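PDB 6HUZ: coenzyme F420-dependent N(5),N(10)-methenyltetrahydromethanopterin reductase-related protein from Desulfurobacterium thermolithotrophum DSM 11699, which binds the iron-guanylylpyridinol cofactor as an [Fe]-hydrogenase paralog and uses tetrahydrofolate derivatives, such as methenyl-tetrahydrofolate, as substrates. Local coordinates for residues Arg2-Gly7 against Lys80-Ala85. Numbering follows the deposited sequence.
Sequences RVTVYG and KEAEVA. With FE9 (iron-guanylyl pyridinol cofactor), chain B.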
loop_
_atom_site.group_PDB
_atom_site.type_symbol
_atom_site.label_atom_id
_atom_site.label_comp_id
_atom_site.label_asym_id
_atom_site.label_seq_id
_atom_site.Cartn_x
_atom_site.Cartn_y
_atom_site.Cartn_z
ATOM N N ARG A 2 26.851 28.570 -10.484
ATOM C CA ARG A 2 27.878 27.534 -10.588
ATOM C C ARG A 2 27.258 26.198 -10.130
ATOM O O ARG A 2 26.880 26.064 -8.965
ATOM C CB ARG A 2 29.110 27.881 -9.733
ATOM C CG ARG A 2 29.948 29.088 -10.254
ATOM C CD ARG A 2 31.389 28.748 -10.576
ATOM N NE ARG A 2 31.837 29.450 -11.784
ATOM C CZ ARG A 2 32.415 28.881 -12.843
ATOM N NH1 ARG A 2 32.775 29.620 -13.885
ATOM N NH2 ARG A 2 32.634 27.569 -12.868
ATOM N N VAL A 3 27.146 25.228 -11.041
ATOM C CA VAL A 3 26.553 23.911 -10.729
ATOM C C VAL A 3 27.571 22.816 -11.040
ATOM O O VAL A 3 28.200 22.854 -12.098
ATOM C CB VAL A 3 25.311 23.654 -11.622
ATOM C CG1 VAL A 3 24.575 22.378 -11.220
ATOM C CG2 VAL A 3 24.373 24.843 -11.644
ATOM N N THR A 4 27.709 21.846 -10.151
ATOM C CA THR A 4 28.581 20.701 -10.360
ATOM C C THR A 4 27.684 19.469 -10.344
ATOM O O THR A 4 26.932 19.244 -9.385
ATOM C CB THR A 4 29.669 20.548 -9.291
ATOM O OG1 THR A 4 30.525 21.689 -9.335
ATOM C CG2 THR A 4 30.513 19.285 -9.497
ATOM N N VAL A 5 27.761 18.669 -11.403
ATOM C CA VAL A 5 27.011 17.423 -11.514
ATOM C C VAL A 5 28.047 16.379 -11.234
ATOM O O VAL A 5 29.126 16.407 -11.833
ATOM C CB VAL A 5 26.373 17.238 -12.906
ATOM C CG1 VAL A 5 25.810 15.823 -13.059
ATOM C CG2 VAL A 5 25.277 18.294 -13.133
ATOM N N TYR A 6 27.753 15.480 -10.323
ATOM C CA TYR A 6 28.682 14.418 -9.962
ATOM C C TYR A 6 28.189 13.142 -10.599
ATOM O O TYR A 6 27.131 12.690 -10.226
ATOM C CB TYR A 6 28.743 14.289 -8.436
ATOM C CG TYR A 6 29.609 15.366 -7.816
ATOM C CD1 TYR A 6 30.983 15.211 -7.722
ATOM C CD2 TYR A 6 29.054 16.547 -7.341
ATOM C CE1 TYR A 6 31.792 16.220 -7.203
ATOM C CE2 TYR A 6 29.855 17.563 -6.814
ATOM C CZ TYR A 6 31.220 17.377 -6.711
ATOM O OH TYR A 6 32.015 18.377 -6.189
ATOM N N GLY A 7 28.931 12.594 -11.560
ATOM C CA GLY A 7 28.550 11.364 -12.252
ATOM C C GLY A 7 28.148 11.582 -13.698
ATOM O O GLY A 7 27.261 12.374 -13.979
ATOM N N LYS A 80 34.671 23.306 -5.025
ATOM C CA LYS A 80 35.180 24.642 -4.682
ATOM C C LYS A 80 34.284 25.842 -5.007
ATOM O O LYS A 80 34.136 26.714 -4.136
ATOM C CB LYS A 80 36.573 24.870 -5.272
ATOM C CG LYS A 80 37.611 23.807 -4.888
ATOM C CD LYS A 80 38.368 24.121 -3.609
ATOM C CE LYS A 80 39.392 23.053 -3.318
ATOM N NZ LYS A 80 40.679 23.605 -2.815
ATOM N N GLU A 81 33.696 25.944 -6.211
ATOM C CA GLU A 81 32.824 27.120 -6.460
ATOM C C GLU A 81 31.344 26.702 -6.647
ATOM O O GLU A 81 30.515 27.514 -7.048
ATOM C CB GLU A 81 33.270 27.943 -7.680
ATOM C CG GLU A 81 34.763 28.017 -7.906
ATOM C CD GLU A 81 35.085 28.557 -9.281
ATOM O OE1 GLU A 81 35.389 29.766 -9.385
ATOM O OE2 GLU A 81 35.022 27.774 -10.258
ATOM N N ALA A 82 31.024 25.446 -6.360
ATOM C CA ALA A 82 29.696 24.911 -6.547
ATOM C C ALA A 82 28.595 25.466 -5.613
ATOM O O ALA A 82 28.679 25.305 -4.395
ATOM C CB ALA A 82 29.758 23.395 -6.439
ATOM N N GLU A 83 27.563 26.108 -6.195
ATOM C CA GLU A 83 26.416 26.625 -5.429
ATOM C C GLU A 83 25.396 25.492 -5.319
ATOM O O GLU A 83 24.594 25.449 -4.383
ATOM C CB GLU A 83 25.721 27.767 -6.161
ATOM C CG GLU A 83 26.465 29.074 -6.179
ATOM C CD GLU A 83 25.713 30.005 -7.095
ATOM O OE1 GLU A 83 26.245 30.332 -8.180
ATOM O OE2 GLU A 83 24.571 30.378 -6.742
ATOM N N VAL A 84 25.393 24.603 -6.319
ATOM C CA VAL A 84 24.505 23.439 -6.372
ATOM C C VAL A 84 25.410 22.234 -6.721
ATOM O O VAL A 84 26.158 22.289 -7.694
ATOM C CB VAL A 84 23.381 23.571 -7.424
ATOM C CG1 VAL A 84 22.613 22.248 -7.552
ATOM C CG2 VAL A 84 22.428 24.710 -7.084
ATOM N N ALA A 85 25.327 21.167 -5.935
ATOM C CA ALA A 85 26.086 19.943 -6.164
ATOM C C ALA A 85 25.030 18.857 -6.363
ATOM O O ALA A 85 24.249 18.594 -5.448
ATOM C CB ALA A 85 26.979 19.629 -4.965
HETATM O O2 FE9 B . 19.143 4.801 -13.617
HETATM FE FE FE9 B . 17.762 7.447 -12.396
HETATM C C1F FE9 B . 18.026 8.054 -14.104
HETATM O O1F FE9 B . 18.188 8.434 -15.158
HETATM C C2F FE9 B . 16.126 8.279 -12.398
HETATM O O2F FE9 B . 15.136 8.824 -12.401
HETATM C C8 FE9 B . 18.616 8.921 -11.542
HETATM O O18 FE9 B . 18.050 9.979 -11.332
HETATM C C7 FE9 B . 20.059 8.746 -11.097
HETATM C C6 FE9 B . 20.520 7.454 -11.708
HETATM N N1 FE9 B . 19.564 6.685 -12.392
HETATM C C5 FE9 B . 21.930 7.044 -11.603
HETATM C C5M FE9 B . 22.894 7.890 -10.823
HETATM C C4 FE9 B . 22.336 5.777 -12.233
HETATM C C3 FE9 B . 21.315 4.962 -12.950
HETATM C C3M FE9 B . 21.660 3.666 -13.637
HETATM C C2 FE9 B . 19.898 5.481 -13.015
HETATM O O3P FE9 B . 23.625 5.381 -12.050
HETATM P P1 FE9 B . 24.776 5.527 -13.174
HETATM O O1P FE9 B . 24.160 5.674 -14.483
HETATM O O2P FE9 B . 25.588 4.128 -13.192
HETATM O "O5'" FE9 B . 25.643 6.795 -12.751
HETATM C "C5'" FE9 B . 26.520 6.785 -11.635
HETATM C "C4'" FE9 B . 27.758 7.567 -12.059
HETATM O "O4'" FE9 B . 28.611 7.754 -10.936
HETATM C "C1'" FE9 B . 29.953 7.735 -11.403
HETATM C "C2'" FE9 B . 29.949 6.639 -12.447
HETATM O "O2'" FE9 B . 31.047 6.700 -13.368
HETATM C "C3'" FE9 B . 28.594 6.842 -13.114
HETATM O "O3'" FE9 B . 28.670 7.648 -14.290
HETATM N N9A FE9 B . 30.874 7.558 -10.265
HETATM C C4A FE9 B . 31.370 8.588 -9.620
HETATM N N3A FE9 B . 31.284 9.925 -9.809
HETATM C C2A FE9 B . 31.981 10.744 -8.994
HETATM N N2A FE9 B . 31.834 12.073 -9.192
HETATM N N1A FE9 B . 32.781 10.308 -8.001
HETATM C C6A FE9 B . 32.986 9.001 -7.763
HETATM O O6A FE9 B . 33.712 8.615 -6.832
HETATM C C5A FE9 B . 32.247 8.035 -8.579
HETATM N N7A FE9 B . 32.148 6.699 -8.654
HETATM C C8A FE9 B . 31.307 6.423 -9.683
HETATM O O HOH W 1 16.844 5.403 -12.564
#
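Val3 and Thr4 pair in parallel with Val84 and Ala85, joining strand 2-6 to strand 84-87 at the middle of the six-stranded parallel sheet of a Rossmann-like domain; the strand order 3-2-1-4-5-6 makes these the first and fourth strands. Backbone hydrogen bonds fix the register. Thr4 N donates to Val84 O at 2.9 Å with an N-H...O angle of 172°, whereas Arg2 O takes Glu83 N at 2.9 Å and, weakly, Val84 N, two successive amides on one carbonyl where the second strand begins. CA-H...O contacts from Val3 to Val84 O and from Ala85 to Thr4 O continue the pairing.

Charged groups gather at the N-terminal end. Glu83 OE1 accepts Arg2 N at 3.0 Å from above the carboxylate plane, while its OE2 pairs with Lys179. The Arg2 side chain runs beside Glu81, its CD 3.5 Å from Glu81 CB. Glu81 OE2 lies over one guanidinium face, 3.5 Å from Arg2 NH2, so the salt bridge rests on charge without a directed N-H. An alanine at Arg2 would probably leave the Glu81 carboxylate without this charged mate and freer to turn.

Side-chain packing divides between the sheet's faces. Val3 CG1, anti to the backbone N (chi1 -173°), meets Val84 CB on the side where Leu183 of helix 174-186 touches both valines. On the other side, Thr4 OG1 sits against Ala82 CB while bonding Ala78 O, and Thr4 CG2 lies over one face of the Tyr6 ring, toward its rim. The ring's edge touches both Ala85 and the guanine of the iron cofactor: Tyr6 CE2 is 4.0 Å from Ala85 CB, and Tyr6 CD1 lies 3.6 Å from cofactor N2A, which is in the ring plane.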